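Local coordinates for protein sulfotransferase (Alicyclobacillus acidocaldarius subsp. acidocaldarius, PDB 3RNL) that probably transfers a sulfuryl group from a donor to an acceptor substrate, and binds magnesium, at residues A[145-150]-A[159-164]. Numbering follows the deposited sequence. Where two conformers were deposited one is given.
Sequences AKEEER and WYYRAV
The carboxylate of Glu147 grips two backbone amides of 159-164, those of Arg162 and Ala163. Arg162 N donates to Glu147 OE1 at 2.8 Å, nearly straight at 169° but tilted out of the carboxylate plane. Ala163 N reaches the syn lone pair of Glu147 OE2 at 2.9 Å. CG of Glu147 stands anti to the backbone N (chi1 179°) and the chain stays extended, which carries the acid straight across. A water donates to Glu147 OE1 at 2.6 Å and accepts from Arg162 NH1, linking the two side chains. With an alanine here the amides of Arg162 and Ala163 would probably lose their shared acceptor, and a gap is likely to open in this buried interface.

Beside this, Trp159 CE3 lies 3.4 Å from Arg150 NH1, over one guanidinium face and offset toward the rim. Lys146 CB covers the opposite face. The guanidinium and indole planes are 57° apart, so this is no parallel stack. A second water joins Arg150 NH1 to Trp159 O.

The contact ties helix 147-152 to the loop before helix 167-178. It belongs to the alpha-beta-alpha sandwich of the P-loop-like sulfotransferase fold, away from the magnesium site.

Further out, Arg150 NH2 forms a salt bridge with Glu136, and Trp159 NE1 bonds to Asp59. Ser143 OG meets both Tyr161 OH and Arg150 NH1. Tyr161 packs against Tyr127 and Leu130 of helix 119-132.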
loop_
_atom_site.group_PDB
_atom_site.type_symbol
_atom_site.label_atom_id
_atom_site.label_comp_id
_atom_site.label_asym_id
_atom_site.label_seq_id
_atom_site.Cartn_x
_atom_site.Cartn_y
_atom_site.Cartn_z
ATOM N N ALA A 145 16.141 14.582 -5.545
ATOM C CA ALA A 145 17.419 14.399 -6.214
ATOM C C ALA A 145 18.291 13.356 -5.518
ATOM O O ALA A 145 19.206 12.796 -6.130
ATOM C CB ALA A 145 18.154 15.736 -6.327
ATOM N N LYS A 146 18.017 13.099 -4.241
ATOM C CA LYS A 146 18.784 12.112 -3.486
ATOM C C LYS A 146 18.269 10.677 -3.605
ATOM O O LYS A 146 18.857 9.765 -3.019
ATOM C CB LYS A 146 18.838 12.491 -1.998
ATOM C CG LYS A 146 19.741 13.681 -1.723
ATOM C CD LYS A 146 20.088 13.789 -0.255
ATOM C CE LYS A 146 21.182 14.822 -0.024
ATOM N NZ LYS A 146 22.447 14.469 -0.733
ATOM N N GLU A 147 17.180 10.462 -4.336
ATOM C CA GLU A 147 16.555 9.136 -4.300
ATOM C C GLU A 147 17.489 7.999 -4.733
ATOM O O GLU A 147 17.584 6.975 -4.050
ATOM C CB GLU A 147 15.268 9.091 -5.129
ATOM C CG GLU A 147 14.631 7.705 -5.126
ATOM C CD GLU A 147 13.291 7.673 -5.837
ATOM O OE1 GLU A 147 12.767 8.764 -6.150
ATOM O OE2 GLU A 147 12.775 6.557 -6.077
ATOM N N GLU A 148 18.180 8.183 -5.855
ATOM C CA GLU A 148 19.082 7.151 -6.357
ATOM C C GLU A 148 20.136 6.754 -5.321
ATOM O O GLU A 148 20.384 5.569 -5.104
ATOM C CB GLU A 148 19.775 7.590 -7.651
ATOM C CG GLU A 148 20.614 6.485 -8.281
ATOM C CD GLU A 148 21.426 6.949 -9.483
ATOM O OE1 GLU A 148 21.758 8.151 -9.563
ATOM O OE2 GLU A 148 21.738 6.103 -10.348
ATOM N N GLU A 149 20.753 7.744 -4.683
ATOM C CA GLU A 149 21.792 7.460 -3.693
ATOM C C GLU A 149 21.230 6.809 -2.428
ATOM O O GLU A 149 21.909 6.022 -1.773
ATOM C CB GLU A 149 22.597 8.719 -3.342
ATOM C CG GLU A 149 21.855 9.750 -2.503
ATOM C CD GLU A 149 22.783 10.811 -1.921
ATOM O OE1 GLU A 149 23.921 10.469 -1.537
ATOM O OE2 GLU A 149 22.373 11.989 -1.848
ATOM N N ARG A 150 19.984 7.134 -2.091
ATOM C CA ARG A 150 19.328 6.540 -0.934
ATOM C C ARG A 150 18.911 5.103 -1.203
ATOM O O ARG A 150 18.936 4.259 -0.303
ATOM C CB ARG A 150 18.126 7.385 -0.506
ATOM C CG ARG A 150 18.578 8.715 0.093
ATOM C CD ARG A 150 17.405 9.641 0.336
ATOM N NE ARG A 150 17.795 10.809 1.129
ATOM C CZ ARG A 150 17.056 11.912 1.204
ATOM N NH1 ARG A 150 15.921 11.984 0.521
ATOM N NH2 ARG A 150 17.449 12.938 1.953
ATOM N N TRP A 159 11.317 6.649 1.447
ATOM C CA TRP A 159 12.150 7.639 0.782
ATOM C C TRP A 159 12.149 7.505 -0.743
ATOM O O TRP A 159 12.686 8.390 -1.427
ATOM C CB TRP A 159 13.604 7.543 1.257
ATOM C CG TRP A 159 13.841 7.723 2.726
ATOM C CD1 TRP A 159 13.842 6.743 3.690
ATOM C CD2 TRP A 159 14.203 8.940 3.394
ATOM N NE1 TRP A 159 14.155 7.285 4.918
ATOM C CE2 TRP A 159 14.377 8.630 4.765
ATOM C CE3 TRP A 159 14.384 10.259 2.972
ATOM C CZ2 TRP A 159 14.726 9.595 5.713
ATOM C CZ3 TRP A 159 14.741 11.225 3.920
ATOM C CH2 TRP A 159 14.899 10.887 5.272
ATOM N N TYR A 160 11.571 6.443 -1.315
ATOM C CA TYR A 160 11.816 6.315 -2.744
ATOM C C TYR A 160 10.588 6.895 -3.420
ATOM O O TYR A 160 9.654 6.177 -3.801
ATOM C CB TYR A 160 11.856 4.820 -3.124
ATOM C CG TYR A 160 12.865 3.920 -2.415
ATOM C CD1 TYR A 160 13.854 4.427 -1.580
ATOM C CD2 TYR A 160 12.812 2.542 -2.600
ATOM C CE1 TYR A 160 14.760 3.563 -0.936
ATOM C CE2 TYR A 160 13.698 1.687 -1.973
ATOM C CZ TYR A 160 14.662 2.195 -1.142
ATOM O OH TYR A 160 15.528 1.305 -0.528
ATOM N N TYR A 161 10.704 8.154 -3.801
ATOM C CA TYR A 161 9.544 8.903 -4.241
ATOM C C TYR A 161 9.074 8.356 -5.565
ATOM O O TYR A 161 7.881 8.132 -5.768
ATOM C CB TYR A 161 9.918 10.370 -4.406
ATOM C CG TYR A 161 10.287 11.012 -3.100
ATOM C CD1 TYR A 161 9.382 11.066 -2.052
ATOM C CD2 TYR A 161 11.544 11.583 -2.917
ATOM C CE1 TYR A 161 9.721 11.653 -0.842
ATOM C CE2 TYR A 161 11.890 12.168 -1.718
ATOM C CZ TYR A 161 10.977 12.210 -0.689
ATOM O OH TYR A 161 11.330 12.803 0.505
ATOM N N ARG A 162 10.023 8.174 -6.470
ATOM C CA ARG A 162 9.715 7.667 -7.806
ATOM C C ARG A 162 9.486 6.152 -7.823
ATOM O O ARG A 162 8.503 5.680 -8.397
ATOM C CB ARG A 162 10.837 8.035 -8.799
ATOM C CG ARG A 162 10.873 9.513 -9.208
ATOM C CD ARG A 162 12.151 9.817 -10.030
ATOM N NE ARG A 162 11.959 10.938 -10.960
ATOM C CZ ARG A 162 12.295 12.198 -10.699
ATOM N NH1 ARG A 162 12.840 12.511 -9.533
ATOM N NH2 ARG A 162 12.090 13.147 -11.605
ATOM N N ALA A 163 10.380 5.387 -7.194
ATOM C CA ALA A 163 10.334 3.936 -7.373
ATOM C C ALA A 163 9.011 3.358 -6.874
ATOM O O ALA A 163 8.423 2.464 -7.497
ATOM C CB ALA A 163 11.509 3.259 -6.670
ATOM N N VAL A 164 8.536 3.871 -5.748
ATOM C CA VAL A 164 7.318 3.332 -5.142
ATOM C C VAL A 164 6.064 3.701 -5.947
ATOM O O VAL A 164 5.049 3.002 -5.901
ATOM C CB VAL A 164 7.223 3.770 -3.652
ATOM C CG1 VAL A 164 5.830 3.543 -3.086
ATOM C CG2 VAL A 164 8.279 3.005 -2.843
HETATM O O HOH W 1 13.586 10.963 -7.251
HETATM O O HOH W 2 14.806 10.300 -1.572
#